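Local structure of ferritin (Ulva pertusa, 3VNX) at residues D119-G122 with M128-A131; F65-V70 with E113-N118; S181-V186 with Y193-E198; S133-N138 with S167-A172; I48-T53 with F139-A144. The protein probably stores iron as a 24-subunit shell and oxidises iron(II) to iron(III) as the metal is taken up. All coordinates share one frame; numbering follows the deposited sequence.

Interaction 1: residues D119-G122 with M128-A131; sequences DDKG and MELA
Lys121 and Glu129 meet through a single salt bridge, Lys121 NZ to Glu129 OE2 at 3.1 Å. The lysine uses the syn lone pair of that oxygen. The two side chains cross at about a right angle. The lysine chain is straight as far as CE and then bends (chi4 -77°), which turns NZ onto the carboxylate. Glu129 reaches out from helix 123-151 with an extended chain. The closest approach of the lysine CD to Glu129 OE1 is too short to be trusted. The loop 119-122 leads into helix 123-151, and Gly122 sits at its N-cap position. This is a helix start of the ferritin four-helix bundle, and the salt bridge ties it to the second turn of the same helix. The Glu129 side is tightly packed. Its OE2 also forms a salt bridge with Arg184 of helix 155-201, and Val22 of the second subunit packs on it. Lys121 NZ gains a further hydrogen bond to Thr23 O of that subunit. The carboxylate probably offsets the positive charges of Lys121 and Arg184, which lie close together. Toward solvent the contact thins out: the Asp119 and Asp120 side chains are exposed, though Asp119 O is held by Lys188 NZ. The two segments bury only 85 Å² between them.

Interaction 2: residues F65-V70 with E113-N118; sequences FARDNV and EMEFAN
Arg67 grips the carboxylate of Glu115 end-on, with one nitrogen to each oxygen. The bridge ties the end of helix 38-66 to the long connection that joins helix 73-99 to helix 123-151, the crossover of the ferritin four-helix bundle. Arg67 NH2 to Glu115 OE1 is 2.9 Å and nearly straight at 173°. The oxygen lies in the guanidinium plane, but NH2 meets OE1 from above the carboxylate plane. Arg67 NH1 to Glu115 OE2 is 3.0 Å and more bent, and it arrives on the syn side. The two flat groups are therefore not coplanar; their planes stand 48° apart. Met114 O lies 3.5 Å from Arg67 NH2, oblique to the guanidinium and without a hydrogen bond.

The arginine chain is extended from CG to NE and in this way spans the gap to the loop. Glu115 starts out pointing away from the helix end. A bend at chi2 (-61°) brings its carboxylate back. Phe116, next in the chain, packs on Leu61, Tyr126 and Leu130, which anchors this part of the connection on the bundle. Arg67 also packs on Arg103 of the third subunit. The carboxylate of Asp68 is hydrogen-bonded to Tyr31 N and Ser30 OG of that subunit, so the turn that carries the arginine is also pinned at a subunit interface. Within that turn, Val70 N donates to Arg67 O at 2.8 Å.

Interaction 3: residues S181-V186 with Y193-E198; sequences SQLRRV and YLLDQE
Leu195 projects from segment 193-198 into the face of segment 181-186. Two conformers of it are deposited, so the fine detail given here belongs to one of them. Leu195 CB lies 4.1 Å from Leu183 CD2. Beyond CG the two branches part. Leu195 CD1 meets Leu183 CD2 at 3.4 Å and Gln182 CB at 3.6 Å, and Val186 CG2 is a looser neighbour at 4.3 Å. Leu195 CD2 lies 3.7 Å from Gln182 NE2. One methyl thus fits among three residues spread over a turn of helix, while the other rests against a polar group.

Leu183 starts out to one side, but its CD2 swings in to meet the leucine opposite. Gln182 starts out toward the partner helix, which puts its CB on Leu195 CD1; the chain, extended beyond CG, then carries the amide to Leu195 CD2. Farther along, Glu198 OE2 comes no nearer than 4.0 Å to Gln182 OE1, and no bond forms. That carboxylate oxygen instead accepts a hydrogen bond from Tyr193 OH of the fifth subunit.

The short axes lie 10.6 Å apart at 151°, close to antiparallel, although both segments belong to the helical range 155-201. The chain therefore reverses between them. Leu194 also packs on Leu194 of the fourth subunit. Such a folded-back C-terminal helix is typical of ferritins, where it gathers with its symmetry mates about the four-fold axis of the shell.

Interaction 4: residues S133-N138 with S167-A172; sequences SLEKLN and SEQVDA
Gln169 and Glu135 carry the contact, and Asn138 completes it. Gln169 NE2 donates to Glu135 OE1 at 2.7 Å, with an N-H...O angle of 161°. The oxygen lies in the amide plane and offers its anti lone pair. The carboxylate and amide planes are only 20° apart, so the two groups lie nearly in one plane and meet through the hydrogen bond. Gln169 has CG anti to its backbone N and then bends at chi2 (61°), which carries the amide across to helix 123-151. Gln169 NE2 is also 3.2 Å from Glu135 O, but the angle is too poor for a bond. Gln169 OE1 comes to 3.2 Å from Glu135 OE1, a close approach of two acceptors. Asn138 ND2 lies 3.5 Å from Gln169 OE1 without a bond.

The polar ends have further partners. Glu135 OE2 is hydrogen-bonded to Tyr58 OH. Asn138 bonds Gln47 NE2 and Glu51 OE1, and its side chain lies about 3 Å from a bound calcium ion. The two segments are near antiparallel, 9.6 Å apart between axes. This is the middle of the four-helix bundle: helix 38-66 backs Asn138 and Leu134, and helix 73-99 adds Glu86 beside Asn138.

Interaction 5: residues I48-T53 with F139-A144; sequences INIEYT and FQKLQA
Ile50 lays its terminal methyl against the aliphatic chain of Lys141. Ile50 CD1 sits 3.6 Å from Lys141 CD and 3.7 Å from Lys141 CG, with CB and CE of the lysine both at 4.1 Å. The methyl therefore rests alongside four successive carbons of the lysine. The side chains cross at about a right angle. The lysine bends at chi2 (-60°), which lays its chain across the isoleucine methyl. Its backbone stays well back: the CA atoms of Ile50 and Lys141 are 8.4 Å apart, the nearest such pair.

A second, lighter touch lies beside it. Glu51 starts out to one side, and its end then approaches helix 123-151. Glu51 OE1 comes to 4.3 Å from Leu142 CD2, a van der Waals neighbour. OE1 accepts from Gln47 NE2 and is also reached by Asn138 ND2, and a bound calcium ion lies about 3 Å from the side chain. Leu142 also packs on Gln169 of helix 155-201.

The contact joins helix 38-66 and helix 123-151 of the ferritin four-helix bundle, near its centre. No hydrogen bond crosses it. Ile50 and Lys141 hold together by carbon-to-carbon packing, while Lys141 NZ has a long, weak ion pair with Glu14 of the second subunit. The chemistry is thus split: an apolar overlap on one side, and on the other an acidic group beside a calcium ion.

In the fold
Interactions 4 and 5 lie side by side in the middle of the bundle, their centres 9 Å apart. They are joined by Asn138 ND2 and Glu51 OE1 at 3.1 Å, a probable hydrogen bond next to the bound calcium ion. The ferroxidase centre of ferritins is found in this part of the bundle. Interactions 1, 2 and 3 gather at one end. Interaction 1 touches both others: Glu129 OE2 meets Arg184 NH2 of interaction 3 at 3.0 Å, and Leu130 CD1 packs on Phe116 CE2 of interaction 2 at 3.9 Å. Interactions 3 and 5 have centres about 28 Å apart. Helix 123-151 runs through interactions 1, 4 and 5.

Interaction 1: residues D119-G122 with M128-A131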
# COMPACT_ATOMS: atom_id res chain seq x y z
N ASP A 119 34.51 -26.60 -45.13
CA ASP A 119 35.89 -26.49 -44.68
C ASP A 119 36.48 -25.13 -44.99
O ASP A 119 37.28 -24.61 -44.22
CB ASP A 119 36.74 -27.60 -45.30
CG ASP A 119 36.36 -28.98 -44.79
OD1 ASP A 119 35.84 -29.09 -43.65
OD2 ASP A 119 36.58 -29.96 -45.53
N ASP A 120 36.08 -24.55 -46.11
CA ASP A 120 36.58 -23.24 -46.50
C ASP A 120 36.09 -22.20 -45.51
O ASP A 120 36.88 -21.54 -44.83
CB ASP A 120 36.11 -22.87 -47.91
CG ASP A 120 36.41 -21.42 -48.26
OD1 ASP A 120 37.42 -20.87 -47.74
OD2 ASP A 120 35.64 -20.83 -49.05
N LYS A 121 34.77 -22.05 -45.44
CA LYS A 121 34.19 -20.95 -44.69
C LYS A 121 33.88 -21.25 -43.21
O LYS A 121 33.84 -20.33 -42.38
CB LYS A 121 32.99 -20.39 -45.45
CG LYS A 121 33.45 -19.45 -46.57
CD LYS A 121 32.31 -18.97 -47.43
CE LYS A 121 32.82 -18.14 -48.60
NZ LYS A 121 33.21 -16.75 -48.24
N GLY A 122 33.73 -22.53 -42.88
CA GLY A 122 33.24 -22.92 -41.57
C GLY A 122 31.73 -23.00 -41.68
O GLY A 122 31.15 -22.24 -42.47
N MET A 128 25.26 -18.81 -42.59
CA MET A 128 24.78 -17.43 -42.61
C MET A 128 24.83 -16.84 -44.03
O MET A 128 23.98 -16.04 -44.43
CB MET A 128 25.53 -16.56 -41.59
CG MET A 128 25.40 -17.10 -40.16
SD MET A 128 23.67 -17.45 -39.69
CE MET A 128 23.02 -15.77 -39.65
N GLU A 129 25.82 -17.28 -44.80
CA GLU A 129 25.88 -16.88 -46.20
C GLU A 129 24.74 -17.53 -46.99
O GLU A 129 24.15 -16.91 -47.87
CB GLU A 129 27.24 -17.22 -46.81
CG GLU A 129 28.39 -16.33 -46.33
CD GLU A 129 29.70 -16.61 -47.05
OE1 GLU A 129 29.79 -17.64 -47.77
OE2 GLU A 129 30.64 -15.80 -46.90
N LEU A 130 24.41 -18.77 -46.66
CA LEU A 130 23.29 -19.47 -47.28
C LEU A 130 22.00 -18.72 -46.96
O LEU A 130 21.21 -18.41 -47.85
CB LEU A 130 23.20 -20.90 -46.76
CG LEU A 130 22.56 -21.99 -47.61
CD1 LEU A 130 21.80 -22.94 -46.72
CD2 LEU A 130 21.64 -21.43 -48.69
N ALA A 131 21.81 -18.44 -45.67
CA ALA A 131 20.64 -17.72 -45.18
C ALA A 131 20.47 -16.36 -45.86
O ALA A 131 19.39 -16.04 -46.37
CB ALA A 131 20.71 -17.55 -43.65

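Interaction 2: residues F65-V70 with E113-N118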
# COMPACT_ATOMS: atom_id res chain seq x y z
N PHE A 65 22.71 -27.39 -36.31
CA PHE A 65 23.43 -26.74 -35.21
C PHE A 65 23.09 -27.32 -33.83
O PHE A 65 23.88 -27.17 -32.88
CB PHE A 65 23.25 -25.22 -35.25
CG PHE A 65 23.89 -24.60 -36.45
CD1 PHE A 65 25.27 -24.36 -36.47
CD2 PHE A 65 23.15 -24.30 -37.58
CE1 PHE A 65 25.88 -23.80 -37.59
CE2 PHE A 65 23.74 -23.75 -38.70
CZ PHE A 65 25.12 -23.50 -38.71
N ALA A 66 21.96 -28.01 -33.74
CA ALA A 66 21.61 -28.75 -32.52
C ALA A 66 22.48 -30.00 -32.30
O ALA A 66 22.53 -30.52 -31.19
CB ALA A 66 20.14 -29.15 -32.53
N ARG A 67 23.16 -30.50 -33.34
CA ARG A 67 23.96 -31.72 -33.16
C ARG A 67 25.06 -31.53 -32.13
O ARG A 67 25.82 -30.57 -32.18
CB ARG A 67 24.60 -32.16 -34.47
CG ARG A 67 23.61 -32.38 -35.57
CD ARG A 67 24.34 -32.70 -36.83
NE ARG A 67 23.43 -33.09 -37.89
CZ ARG A 67 23.82 -33.46 -39.10
NH1 ARG A 67 25.12 -33.49 -39.40
NH2 ARG A 67 22.92 -33.79 -40.01
N ASP A 68 25.16 -32.47 -31.20
CA ASP A 68 26.09 -32.35 -30.09
C ASP A 68 27.52 -32.01 -30.52
O ASP A 68 28.23 -31.32 -29.80
CB ASP A 68 26.07 -33.62 -29.24
CG ASP A 68 26.64 -34.83 -29.98
OD1 ASP A 68 27.87 -35.06 -29.89
OD2 ASP A 68 25.85 -35.54 -30.63
N ASN A 69 27.95 -32.49 -31.68
CA ASN A 69 29.34 -32.28 -32.09
C ASN A 69 29.53 -30.95 -32.82
O ASN A 69 30.67 -30.48 -33.01
CB ASN A 69 29.82 -33.43 -32.95
CG ASN A 69 28.87 -33.73 -34.08
OD1 ASN A 69 27.71 -34.06 -33.85
ND2 ASN A 69 29.35 -33.59 -35.30
N VAL A 70 28.41 -30.35 -33.22
CA VAL A 70 28.42 -29.00 -33.77
C VAL A 70 28.43 -27.98 -32.62
O VAL A 70 29.19 -27.00 -32.65
CB VAL A 70 27.25 -28.78 -34.75
CG1 VAL A 70 27.24 -27.35 -35.29
CG2 VAL A 70 27.34 -29.79 -35.89
N GLU A 113 18.22 -29.71 -47.58
CA GLU A 113 19.57 -30.18 -47.27
C GLU A 113 19.73 -30.26 -45.75
O GLU A 113 19.22 -29.40 -45.03
CB GLU A 113 20.61 -29.22 -47.85
CG GLU A 113 22.04 -29.54 -47.46
CD GLU A 113 22.50 -30.88 -47.98
OE1 GLU A 113 22.58 -31.04 -49.22
OE2 GLU A 113 22.77 -31.79 -47.16
N MET A 114 20.42 -31.29 -45.26
CA MET A 114 20.60 -31.45 -43.82
C MET A 114 22.04 -31.19 -43.37
O MET A 114 22.31 -31.04 -42.17
CB MET A 114 20.18 -32.86 -43.38
CG MET A 114 18.82 -33.32 -43.93
SD MET A 114 17.40 -32.27 -43.52
CE MET A 114 17.59 -32.12 -41.76
N GLU A 115 22.95 -31.14 -44.33
CA GLU A 115 24.38 -31.11 -44.02
C GLU A 115 24.96 -29.77 -44.35
O GLU A 115 24.74 -29.24 -45.45
CB GLU A 115 25.10 -32.20 -44.80
CG GLU A 115 24.56 -33.58 -44.51
CD GLU A 115 24.70 -33.93 -43.05
OE1 GLU A 115 23.90 -34.76 -42.56
OE2 GLU A 115 25.63 -33.38 -42.40
N PHE A 116 25.72 -29.19 -43.43
CA PHE A 116 26.18 -27.82 -43.65
C PHE A 116 27.63 -27.58 -43.26
O PHE A 116 28.07 -26.44 -43.17
CB PHE A 116 25.23 -26.80 -42.99
CG PHE A 116 23.82 -26.91 -43.47
CD1 PHE A 116 22.88 -27.65 -42.76
CD2 PHE A 116 23.43 -26.31 -44.66
CE1 PHE A 116 21.57 -27.78 -43.22
CE2 PHE A 116 22.13 -26.43 -45.13
CZ PHE A 116 21.20 -27.17 -44.41
N ALA A 117 28.36 -28.68 -43.05
CA ALA A 117 29.79 -28.60 -42.87
C ALA A 117 30.41 -27.94 -44.10
O ALA A 117 29.95 -28.12 -45.23
CB ALA A 117 30.39 -29.99 -42.64
N ASN A 118 31.45 -27.14 -43.86
CA ASN A 118 32.11 -26.43 -44.94
C ASN A 118 33.50 -26.05 -44.46
O ASN A 118 33.65 -25.29 -43.50
CB ASN A 118 31.32 -25.19 -45.32
CG ASN A 118 31.96 -24.42 -46.45
OD1 ASN A 118 33.18 -24.26 -46.50
ND2 ASN A 118 31.13 -23.94 -47.38

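Interaction 3: residues S181-V186 with Y193-E198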
# COMPACT_ATOMS: atom_id res chain seq x y z
N SER A 181 29.01 -10.29 -42.38
CA SER A 181 30.13 -9.40 -42.18
C SER A 181 30.84 -9.72 -40.85
O SER A 181 32.08 -9.73 -40.79
CB SER A 181 29.65 -7.95 -42.21
OG SER A 181 30.65 -7.08 -41.72
N GLN A 182 30.07 -9.97 -39.80
CA GLN A 182 30.66 -10.26 -38.50
C GLN A 182 31.45 -11.57 -38.48
O GLN A 182 32.57 -11.64 -37.95
CB GLN A 182 29.57 -10.28 -37.42
CG GLN A 182 29.06 -8.90 -37.07
CD GLN A 182 27.93 -8.95 -36.06
OE1 GLN A 182 27.85 -8.10 -35.17
NE2 GLN A 182 27.05 -9.95 -36.18
N LEU A 183 30.86 -12.63 -39.04
CA LEU A 183 31.52 -13.93 -39.05
C LEU A 183 32.84 -13.85 -39.83
O LEU A 183 33.87 -14.39 -39.41
CB LEU A 183 30.58 -15.00 -39.59
CG LEU A 183 29.55 -15.45 -38.56
CD1 LEU A 183 28.52 -16.42 -39.14
CD2 LEU A 183 30.27 -16.08 -37.38
N ARG A 184 32.79 -13.15 -40.96
CA ARG A 184 33.98 -12.87 -41.75
C ARG A 184 35.02 -12.11 -40.94
O ARG A 184 36.21 -12.40 -41.02
CB ARG A 184 33.62 -12.10 -43.02
CG ARG A 184 32.79 -12.90 -44.02
CD ARG A 184 32.57 -12.14 -45.32
NE ARG A 184 32.09 -13.00 -46.41
CZ ARG A 184 32.22 -12.71 -47.70
NH1 ARG A 184 32.83 -11.59 -48.08
NH2 ARG A 184 31.75 -13.55 -48.62
N ARG A 185 34.58 -11.13 -40.15
CA ARG A 185 35.51 -10.34 -39.36
C ARG A 185 36.22 -11.15 -38.27
O ARG A 185 37.44 -11.05 -38.12
CB ARG A 185 34.80 -9.12 -38.74
CG ARG A 185 35.69 -8.25 -37.84
CD ARG A 185 34.95 -7.00 -37.33
NE ARG A 185 34.32 -6.25 -38.41
CZ ARG A 185 34.95 -5.33 -39.14
NH1 ARG A 185 36.22 -5.05 -38.89
NH2 ARG A 185 34.31 -4.69 -40.10
N VAL A 186 35.48 -11.94 -37.50
CA VAL A 186 36.05 -12.60 -36.32
C VAL A 186 36.68 -13.97 -36.60
O VAL A 186 37.46 -14.47 -35.77
CB VAL A 186 35.00 -12.79 -35.22
CG1 VAL A 186 34.49 -11.43 -34.74
CG2 VAL A 186 33.86 -13.67 -35.73
N TYR A 193 32.10 -18.85 -31.53
CA TYR A 193 31.53 -19.09 -30.21
C TYR A 193 30.86 -17.83 -29.66
O TYR A 193 29.78 -17.91 -29.05
CB TYR A 193 32.60 -19.61 -29.25
CG TYR A 193 32.22 -19.62 -27.79
CD1 TYR A 193 32.51 -18.53 -26.98
CD2 TYR A 193 31.58 -20.72 -27.21
CE1 TYR A 193 32.18 -18.53 -25.63
CE2 TYR A 193 31.24 -20.72 -25.86
CZ TYR A 193 31.55 -19.62 -25.08
OH TYR A 193 31.23 -19.59 -23.74
N LEU A 194 31.50 -16.68 -29.86
CA LEU A 194 30.98 -15.40 -29.40
C LEU A 194 29.69 -15.05 -30.11
O LEU A 194 28.71 -14.66 -29.47
CB LEU A 194 32.00 -14.28 -29.62
CG LEU A 194 33.20 -14.33 -28.67
CD1 LEU A 194 34.15 -13.21 -28.96
CD2 LEU A 194 32.76 -14.29 -27.19
N LEU A 195 29.69 -15.20 -31.43
CA LEU A 195 28.50 -14.91 -32.23
C LEU A 195 27.37 -15.88 -31.92
O LEU A 195 26.20 -15.50 -31.93
CB LEU A 195 28.84 -14.90 -33.72
CG LEU A 195 28.63 -13.52 -34.34
CD1 LEU A 195 29.58 -13.29 -35.50
CD2 LEU A 195 27.18 -13.34 -34.76
N ASP A 196 27.72 -17.13 -31.66
CA ASP A 196 26.72 -18.10 -31.23
C ASP A 196 26.09 -17.64 -29.91
O ASP A 196 24.89 -17.81 -29.70
CB ASP A 196 27.31 -19.49 -31.06
CG ASP A 196 26.29 -20.49 -30.51
OD1 ASP A 196 25.47 -21.00 -31.31
OD2 ASP A 196 26.29 -20.76 -29.29
N GLN A 197 26.89 -17.06 -29.02
CA GLN A 197 26.34 -16.53 -27.77
C GLN A 197 25.38 -15.38 -28.02
O GLN A 197 24.33 -15.31 -27.41
CB GLN A 197 27.45 -16.07 -26.83
CG GLN A 197 28.45 -17.14 -26.50
CD GLN A 197 28.58 -17.35 -25.01
OE1 GLN A 197 28.21 -18.40 -24.48
NE2 GLN A 197 29.13 -16.34 -24.32
N GLU A 198 25.76 -14.49 -28.93
CA GLU A 198 24.93 -13.35 -29.30
C GLU A 198 23.60 -13.83 -29.92
O GLU A 198 22.51 -13.41 -29.51
CB GLU A 198 25.71 -12.45 -30.28
CG GLU A 198 25.25 -10.99 -30.33
CD GLU A 198 25.66 -10.26 -31.61
OE1 GLU A 198 24.76 -9.74 -32.31
OE2 GLU A 198 26.88 -10.19 -31.93

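Interaction 4: residues S133-N138 with S167-A172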
# COMPACT_ATOMS: atom_id res chain seq x y z
N SER A 133 21.68 -15.41 -48.67
CA SER A 133 21.40 -15.69 -50.08
C SER A 133 19.92 -16.02 -50.26
O SER A 133 19.27 -15.52 -51.19
CB SER A 133 22.27 -16.84 -50.59
OG SER A 133 23.65 -16.52 -50.51
N LEU A 134 19.41 -16.85 -49.35
CA LEU A 134 17.99 -17.20 -49.36
C LEU A 134 17.11 -15.98 -49.14
O LEU A 134 16.06 -15.83 -49.77
CB LEU A 134 17.70 -18.28 -48.31
CG LEU A 134 18.13 -19.70 -48.69
CD1 LEU A 134 17.84 -20.70 -47.57
CD2 LEU A 134 17.46 -20.13 -49.97
N GLU A 135 17.54 -15.08 -48.26
CA GLU A 135 16.75 -13.90 -47.96
C GLU A 135 16.73 -12.93 -49.15
O GLU A 135 15.68 -12.38 -49.49
CB GLU A 135 17.28 -13.22 -46.71
CG GLU A 135 17.15 -14.06 -45.45
CD GLU A 135 15.71 -14.34 -45.11
OE1 GLU A 135 14.84 -13.57 -45.56
OE2 GLU A 135 15.43 -15.34 -44.41
N LYS A 136 17.89 -12.74 -49.78
CA LYS A 136 17.96 -11.93 -51.01
C LYS A 136 17.06 -12.52 -52.10
O LYS A 136 16.28 -11.81 -52.74
CB LYS A 136 19.40 -11.80 -51.52
CG LYS A 136 20.33 -11.07 -50.54
CD LYS A 136 21.81 -11.16 -50.93
CE LYS A 136 22.18 -10.12 -51.98
NZ LYS A 136 23.61 -10.21 -52.43
N LEU A 137 17.15 -13.84 -52.28
CA LEU A 137 16.28 -14.54 -53.20
C LEU A 137 14.82 -14.20 -52.88
O LEU A 137 14.06 -13.81 -53.77
CB LEU A 137 16.49 -16.05 -53.11
CG LEU A 137 16.22 -16.86 -54.38
CD1 LEU A 137 15.96 -18.33 -54.06
CD2 LEU A 137 15.08 -16.28 -55.20
N ASN A 138 14.44 -14.35 -51.61
CA ASN A 138 13.04 -14.11 -51.27
C ASN A 138 12.62 -12.65 -51.45
O ASN A 138 11.46 -12.37 -51.71
CB ASN A 138 12.70 -14.59 -49.87
CG ASN A 138 11.21 -14.79 -49.70
OD1 ASN A 138 10.50 -14.98 -50.68
ND2 ASN A 138 10.72 -14.72 -48.47
N SER A 167 8.50 -4.90 -47.17
CA SER A 167 9.19 -3.95 -46.32
C SER A 167 9.99 -4.65 -45.23
O SER A 167 11.13 -4.25 -44.91
CB SER A 167 8.19 -2.98 -45.68
OG SER A 167 8.85 -2.11 -44.77
N GLU A 168 9.40 -5.68 -44.64
CA GLU A 168 10.10 -6.47 -43.63
C GLU A 168 11.33 -7.18 -44.21
O GLU A 168 12.36 -7.31 -43.55
CB GLU A 168 9.15 -7.48 -42.99
CG GLU A 168 8.11 -6.87 -42.05
CD GLU A 168 6.93 -7.82 -41.78
OE1 GLU A 168 5.76 -7.39 -41.96
OE2 GLU A 168 7.17 -8.99 -41.41
N GLN A 169 11.22 -7.64 -45.46
CA GLN A 169 12.28 -8.42 -46.08
C GLN A 169 13.52 -7.54 -46.25
O GLN A 169 14.65 -8.02 -46.11
CB GLN A 169 11.80 -9.03 -47.40
CG GLN A 169 12.82 -9.95 -48.06
CD GLN A 169 13.19 -11.16 -47.20
OE1 GLN A 169 12.35 -12.02 -46.94
NE2 GLN A 169 14.44 -11.23 -46.78
N VAL A 170 13.30 -6.25 -46.50
CA VAL A 170 14.41 -5.30 -46.54
C VAL A 170 15.21 -5.34 -45.23
O VAL A 170 16.43 -5.55 -45.25
CB VAL A 170 13.90 -3.87 -46.82
CG1 VAL A 170 15.05 -2.86 -46.72
CG2 VAL A 170 13.23 -3.81 -48.19
N ASP A 171 14.54 -5.16 -44.10
CA ASP A 171 15.20 -5.25 -42.81
C ASP A 171 15.89 -6.60 -42.65
O ASP A 171 17.05 -6.68 -42.23
CB ASP A 171 14.17 -5.09 -41.68
CG ASP A 171 13.44 -3.76 -41.73
OD1 ASP A 171 14.08 -2.75 -42.08
OD2 ASP A 171 12.23 -3.74 -41.41
N ALA A 172 15.18 -7.67 -42.98
CA ALA A 172 15.75 -9.00 -42.85
C ALA A 172 17.08 -9.15 -43.62
O ALA A 172 18.07 -9.65 -43.07
CB ALA A 172 14.75 -10.08 -43.27

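Interaction 5: residues I48-T53 with F139-A144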
# COMPACT_ATOMS: atom_id res chain seq x y z
N ILE A 48 3.15 -18.27 -50.76
CA ILE A 48 2.93 -19.12 -49.60
C ILE A 48 3.91 -20.30 -49.61
O ILE A 48 4.61 -20.56 -48.62
CB ILE A 48 1.49 -19.63 -49.51
CG1 ILE A 48 0.57 -18.52 -49.03
CG2 ILE A 48 1.39 -20.81 -48.55
CD1 ILE A 48 -0.86 -18.66 -49.48
N ASN A 49 3.97 -21.01 -50.74
CA ASN A 49 4.84 -22.18 -50.83
C ASN A 49 6.30 -21.83 -50.63
O ASN A 49 7.07 -22.63 -50.10
CB ASN A 49 4.64 -22.92 -52.17
CG ASN A 49 5.57 -24.13 -52.32
OD1 ASN A 49 6.46 -24.13 -53.17
ND2 ASN A 49 5.36 -25.15 -51.49
N ILE A 50 6.69 -20.64 -51.06
CA ILE A 50 8.08 -20.20 -50.94
C ILE A 50 8.46 -19.95 -49.48
O ILE A 50 9.56 -20.32 -49.03
CB ILE A 50 8.33 -18.95 -51.81
CG1 ILE A 50 8.07 -19.28 -53.28
CG2 ILE A 50 9.74 -18.40 -51.60
CD1 ILE A 50 8.47 -18.21 -54.24
N GLU A 51 7.55 -19.34 -48.72
CA GLU A 51 7.80 -19.06 -47.31
C GLU A 51 7.78 -20.38 -46.57
O GLU A 51 8.66 -20.67 -45.74
CB GLU A 51 6.72 -18.13 -46.71
CG GLU A 51 6.56 -16.77 -47.40
CD GLU A 51 7.70 -15.77 -47.11
OE1 GLU A 51 7.72 -14.71 -47.78
OE2 GLU A 51 8.56 -16.02 -46.23
N TYR A 52 6.77 -21.18 -46.90
CA TYR A 52 6.66 -22.49 -46.27
C TYR A 52 7.91 -23.35 -46.51
O TYR A 52 8.39 -24.00 -45.59
CB TYR A 52 5.38 -23.22 -46.69
CG TYR A 52 4.52 -23.68 -45.52
CD1 TYR A 52 5.07 -24.46 -44.51
CD2 TYR A 52 3.17 -23.32 -45.43
CE1 TYR A 52 4.30 -24.88 -43.42
CE2 TYR A 52 2.38 -23.75 -44.36
CZ TYR A 52 2.96 -24.53 -43.35
OH TYR A 52 2.20 -24.97 -42.27
N THR A 53 8.47 -23.31 -47.72
CA THR A 53 9.70 -24.06 -48.02
C THR A 53 10.87 -23.53 -47.20
O THR A 53 11.61 -24.30 -46.58
CB THR A 53 10.09 -23.99 -49.52
OG1 THR A 53 9.13 -24.70 -50.31
CG2 THR A 53 11.46 -24.60 -49.75
N PHE A 139 13.58 -11.73 -51.31
CA PHE A 139 13.32 -10.33 -51.56
C PHE A 139 12.87 -10.17 -53.02
O PHE A 139 11.88 -9.48 -53.33
CB PHE A 139 14.58 -9.52 -51.28
CG PHE A 139 14.41 -8.04 -51.46
CD1 PHE A 139 13.16 -7.45 -51.39
CD2 PHE A 139 15.52 -7.23 -51.67
CE1 PHE A 139 13.02 -6.07 -51.55
CE2 PHE A 139 15.40 -5.87 -51.82
CZ PHE A 139 14.13 -5.28 -51.77
N GLN A 140 13.58 -10.84 -53.92
CA GLN A 140 13.21 -10.77 -55.33
C GLN A 140 11.87 -11.47 -55.57
O GLN A 140 11.00 -10.94 -56.29
CB GLN A 140 14.32 -11.33 -56.21
CG GLN A 140 15.52 -10.40 -56.27
CD GLN A 140 16.84 -11.13 -56.45
OE1 GLN A 140 17.64 -10.76 -57.31
NE2 GLN A 140 17.08 -12.17 -55.65
N LYS A 141 11.68 -12.64 -54.96
CA LYS A 141 10.38 -13.31 -55.07
C LYS A 141 9.28 -12.33 -54.63
O LYS A 141 8.27 -12.17 -55.31
CB LYS A 141 10.32 -14.58 -54.22
CG LYS A 141 11.18 -15.72 -54.74
CD LYS A 141 10.77 -16.13 -56.16
CE LYS A 141 11.61 -17.31 -56.68
NZ LYS A 141 10.92 -18.05 -57.80
N LEU A 142 9.50 -11.66 -53.50
CA LEU A 142 8.49 -10.72 -53.02
C LEU A 142 8.29 -9.62 -54.05
O LEU A 142 7.16 -9.25 -54.33
CB LEU A 142 8.84 -10.16 -51.63
CG LEU A 142 8.52 -11.14 -50.50
CD1 LEU A 142 9.11 -10.69 -49.16
CD2 LEU A 142 7.02 -11.36 -50.40
N GLN A 143 9.39 -9.10 -54.61
CA GLN A 143 9.30 -8.08 -55.65
C GLN A 143 8.44 -8.54 -56.84
O GLN A 143 7.54 -7.82 -57.30
CB GLN A 143 10.70 -7.68 -56.12
CG GLN A 143 11.35 -6.59 -55.25
CD GLN A 143 12.83 -6.46 -55.52
OE1 GLN A 143 13.44 -7.33 -56.14
NE2 GLN A 143 13.43 -5.37 -55.04
N ALA A 144 8.70 -9.75 -57.31
CA ALA A 144 7.89 -10.37 -58.35
C ALA A 144 6.42 -10.46 -57.95
O ALA A 144 5.51 -10.24 -58.78
CB ALA A 144 8.45 -11.77 -58.70